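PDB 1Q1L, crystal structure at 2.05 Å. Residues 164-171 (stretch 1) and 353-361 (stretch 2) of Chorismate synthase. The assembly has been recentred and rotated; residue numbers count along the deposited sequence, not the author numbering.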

ATOM      1  N   GLY A 164      15.161   5.918 -23.196  1.00 29.56           N
ATOM      2  CA  GLY A 164      15.872   7.085 -23.671  1.00 26.49           C
ATOM      3  C   GLY A 164      14.902   8.221 -23.837  1.00 26.96           C
ATOM      4  O   GLY A 164      13.706   8.046 -23.595  1.00 27.30           O
ATOM      5  N   SER A 165      15.405   9.378 -24.262  1.00 26.62           N
ATOM      6  CA  SER A 165      14.560  10.546 -24.450  1.00 26.72           C
ATOM      7  C   SER A 165      15.283  11.639 -25.229  1.00 27.47           C
ATOM      8  O   SER A 165      16.448  11.501 -25.599  1.00 26.99           O
ATOM      9  CB  SER A 165      14.133  11.107 -23.093  1.00 25.23           C
ATOM     10  OG  SER A 165      15.250  11.622 -22.389  1.00 22.96           O
ATOM     11  N   PHE A 166      14.573  12.731 -25.470  1.00 28.43           N
ATOM     12  CA  PHE A 166      15.135  13.867 -26.191  1.00 31.02           C
ATOM     13  C   PHE A 166      14.145  15.011 -26.163  1.00 30.24           C
ATOM     14  O   PHE A 166      12.936  14.791 -26.107  1.00 32.91           O
ATOM     15  CB  PHE A 166      15.471  13.471 -27.638  1.00 29.68           C
ATOM     16  CG  PHE A 166      14.370  12.734 -28.337  1.00 28.93           C
ATOM     17  CD1 PHE A 166      13.280  13.415 -28.863  1.00 31.53           C
ATOM     18  CD2 PHE A 166      14.405  11.348 -28.435  1.00 29.83           C
ATOM     19  CE1 PHE A 166      12.236  12.721 -29.474  1.00 30.47           C
ATOM     20  CE2 PHE A 166      13.368  10.646 -29.041  1.00 29.09           C
ATOM     21  CZ  PHE A 166      12.285  11.334 -29.560  1.00 30.87           C
ATOM     22  N   VAL A 167      14.661  16.235 -26.190  1.00 33.14           N
ATOM     23  CA  VAL A 167      13.819  17.424 -26.162  1.00 32.15           C
ATOM     24  C   VAL A 167      13.238  17.697 -27.547  1.00 34.74           C
ATOM     25  O   VAL A 167      13.926  17.545 -28.554  1.00 33.93           O
ATOM     26  CB  VAL A 167      14.634  18.649 -25.696  1.00 32.64           C
ATOM     27  CG1 VAL A 167      13.761  19.893 -25.695  1.00 33.71           C
ATOM     28  CG2 VAL A 167      15.198  18.392 -24.307  1.00 32.30           C
ATOM     29  N   VAL A 168      11.971  18.100 -27.598  1.00 36.17           N
ATOM     30  CA  VAL A 168      11.325  18.383 -28.873  1.00 37.04           C
ATOM     31  C   VAL A 168      10.924  19.850 -29.020  1.00 38.00           C
ATOM     32  O   VAL A 168      10.546  20.292 -30.108  1.00 37.98           O
ATOM     33  CB  VAL A 168      10.078  17.501 -29.076  1.00 35.40           C
ATOM     34  CG1 VAL A 168      10.474  16.036 -29.051  1.00 35.50           C
ATOM     35  CG2 VAL A 168       9.053  17.796 -28.004  1.00 37.22           C
ATOM     36  N   SER A 169      11.010  20.600 -27.926  1.00 37.47           N
ATOM     37  CA  SER A 169      10.666  22.016 -27.954  1.00 38.55           C
ATOM     38  C   SER A 169      11.116  22.733 -26.691  1.00 39.57           C
ATOM     39  O   SER A 169      11.062  22.178 -25.593  1.00 38.95           O
ATOM     40  CB  SER A 169       9.153  22.196 -28.126  1.00 39.86           C
ATOM     41  OG  SER A 169       8.451  21.771 -26.970  1.00 40.99           O
ATOM     42  N   ILE A 170      11.585  23.964 -26.866  1.00 39.56           N
ATOM     43  CA  ILE A 170      12.027  24.818 -25.765  1.00 39.50           C
ATOM     44  C   ILE A 170      11.419  26.170 -26.077  1.00 41.00           C
ATOM     45  O   ILE A 170      11.745  26.779 -27.097  1.00 42.02           O
ATOM     46  CB  ILE A 170      13.560  24.979 -25.719  1.00 38.78           C
ATOM     47  CG1 ILE A 170      14.222  23.639 -25.412  1.00 37.67           C
ATOM     48  CG2 ILE A 170      13.942  25.998 -24.652  1.00 37.46           C
ATOM     49  CD1 ILE A 170      15.735  23.722 -25.316  1.00 37.79           C
ATOM     50  N   GLY A 171      10.532  26.640 -25.210  1.00 42.95           N
ATOM     51  CA  GLY A 171       9.890  27.915 -25.460  1.00 44.42           C
ATOM     52  C   GLY A 171       9.019  27.761 -26.689  1.00 45.92           C
ATOM     53  O   GLY A 171       8.398  26.714 -26.876  1.00 45.13           O
ATOM     54  N   ILE A 353      19.661  29.046 -17.913  1.00 69.47           N
ATOM     55  CA  ILE A 353      19.421  27.979 -16.948  1.00 68.36           C
ATOM     56  C   ILE A 353      18.187  27.162 -17.348  1.00 66.58           C
ATOM     57  O   ILE A 353      17.373  26.797 -16.500  1.00 67.34           O
ATOM     58  CB  ILE A 353      19.203  28.558 -15.528  1.00 69.51           C
ATOM     59  CG1 ILE A 353      20.292  29.589 -15.214  1.00 71.03           C
ATOM     60  CG2 ILE A 353      19.242  27.438 -14.491  1.00 69.47           C
ATOM     61  CD1 ILE A 353      20.112  30.299 -13.878  1.00 70.77           C
ATOM     62  N   VAL A 354      18.054  26.884 -18.644  1.00 63.51           N
ATOM     63  CA  VAL A 354      16.921  26.103 -19.148  1.00 59.52           C
ATOM     64  C   VAL A 354      16.940  24.735 -18.475  1.00 55.48           C
ATOM     65  O   VAL A 354      17.980  24.077 -18.425  1.00 54.47           O
ATOM     66  CB  VAL A 354      17.005  25.915 -20.674  1.00 59.73           C
ATOM     67  CG1 VAL A 354      15.745  25.234 -21.184  1.00 60.68           C
ATOM     68  CG2 VAL A 354      17.194  27.259 -21.349  1.00 60.57           C
ATOM     69  N   ALA A 355      15.790  24.300 -17.969  1.00 51.57           N
ATOM     70  CA  ALA A 355      15.722  23.026 -17.262  1.00 48.57           C
ATOM     71  C   ALA A 355      15.099  21.846 -17.999  1.00 46.75           C
ATOM     72  O   ALA A 355      15.150  20.720 -17.502  1.00 45.69           O
ATOM     73  CB  ALA A 355      15.009  23.224 -15.924  1.00 48.36           C
ATOM     74  N   VAL A 356      14.522  22.075 -19.175  1.00 44.04           N
ATOM     75  CA  VAL A 356      13.895  20.974 -19.897  1.00 41.76           C
ATOM     76  C   VAL A 356      14.838  19.795 -20.172  1.00 39.90           C
ATOM     77  O   VAL A 356      14.407  18.642 -20.142  1.00 40.07           O
ATOM     78  CB  VAL A 356      13.246  21.446 -21.233  1.00 42.10           C
ATOM     79  CG1 VAL A 356      14.305  21.697 -22.287  1.00 41.91           C
ATOM     80  CG2 VAL A 356      12.250  20.402 -21.718  1.00 41.57           C
ATOM     81  N   PRO A 357      16.133  20.062 -20.435  1.00 37.94           N
ATOM     82  CA  PRO A 357      17.051  18.948 -20.698  1.00 36.28           C
ATOM     83  C   PRO A 357      17.179  18.042 -19.479  1.00 36.38           C
ATOM     84  O   PRO A 357      17.149  16.820 -19.595  1.00 36.61           O
ATOM     85  CB  PRO A 357      18.367  19.651 -21.026  1.00 37.26           C
ATOM     86  CG  PRO A 357      17.918  20.961 -21.597  1.00 34.84           C
ATOM     87  CD  PRO A 357      16.822  21.349 -20.642  1.00 37.27           C
ATOM     88  N   ALA A 358      17.335  18.651 -18.311  1.00 33.32           N
ATOM     89  CA  ALA A 358      17.448  17.884 -17.079  1.00 34.43           C
ATOM     90  C   ALA A 358      16.142  17.128 -16.855  1.00 32.77           C
ATOM     91  O   ALA A 358      16.152  15.946 -16.519  1.00 33.21           O
ATOM     92  CB  ALA A 358      17.722  18.813 -15.903  1.00 33.73           C
ATOM     93  N   ALA A 359      15.023  17.814 -17.059  1.00 32.12           N
ATOM     94  CA  ALA A 359      13.716  17.199 -16.872  1.00 32.90           C
ATOM     95  C   ALA A 359      13.620  15.900 -17.648  1.00 33.06           C
ATOM     96  O   ALA A 359      13.210  14.874 -17.106  1.00 34.45           O
ATOM     97  CB  ALA A 359      12.609  18.152 -17.308  1.00 31.62           C
ATOM     98  N   SER A 360      14.012  15.942 -18.917  1.00 32.68           N
ATOM     99  CA  SER A 360      13.952  14.755 -19.756  1.00 31.08           C
ATOM    100  C   SER A 360      14.740  13.597 -19.145  1.00 31.12           C
ATOM    101  O   SER A 360      14.334  12.445 -19.259  1.00 31.09           O
ATOM    102  CB  SER A 360      14.476  15.061 -21.162  1.00 31.01           C
ATOM    103  OG  SER A 360      15.862  15.352 -21.144  1.00 31.02           O
ATOM    104  N   VAL A 361      15.858  13.894 -18.494  1.00 28.96           N
ATOM    105  CA  VAL A 361      16.655  12.832 -17.885  1.00 28.26           C
ATOM    106  C   VAL A 361      15.921  12.239 -16.678  1.00 28.65           C
ATOM    107  O   VAL A 361      16.021  11.044 -16.404  1.00 30.36           O
ATOM    108  CB  VAL A 361      18.043  13.346 -17.438  1.00 28.90           C
ATOM    109  CG1 VAL A 361      18.780  12.247 -16.671  1.00 29.74           C
ATOM    110  CG2 VAL A 361      18.857  13.776 -18.662  1.00 26.76           C
TER

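This is a small, apolar strand-on-helix contact, held by side-chain packing, with no hydrogen bond passing between the two stretches. Strand 164-170 and helix 356-361 run roughly antiparallel, with 152° between their directions, and their axes approach to 8.0 Å. The nearest CA pairs are S165 and S360, 6.3 Å apart, and V167 and P357, 6.5 Å apart.

The strand reads its partner through S165, V167 and I170, whose CA-to-CB bonds point toward the helical stretch, while F166, V168 and S169 point away. The alternation holds through V168 and breaks at S169, which also points away; I170 then points toward the contact again. V168, with psi near -10°, departs from extended geometry at this point.

V356, at the first turn of the helix, is the hub. Its CG1 meets CG1 of V167 at 3.9 Å and CG1 of I170 at 3.7 Å, so one branched side chain packs against two strand residues. I170 also reaches back to the segment before the helix, where its CG2 lies 4.0 Å from CG1 of V354. V167 takes the t rotamer and sets its CG2 4.1 Å from CA of P357, so the valine methyl rests near the backbone carbon of P357.

At the other end, two serines meet closely without bonding to each other: OG of S165 is 3.7 Å from CB of S360 and 3.4 Å from its O. Neither hydroxyl is left unsatisfied. OG of S360, in the p rotamer, donates a very short 2.5 Å hydrogen bond to O of P357 in the preceding turn, and OG of S165 is satisfied elsewhere in the structure. The rule is economical: branched aliphatics carry the packing around V356, and two small, satisfied serines sit where the CA atoms come nearest.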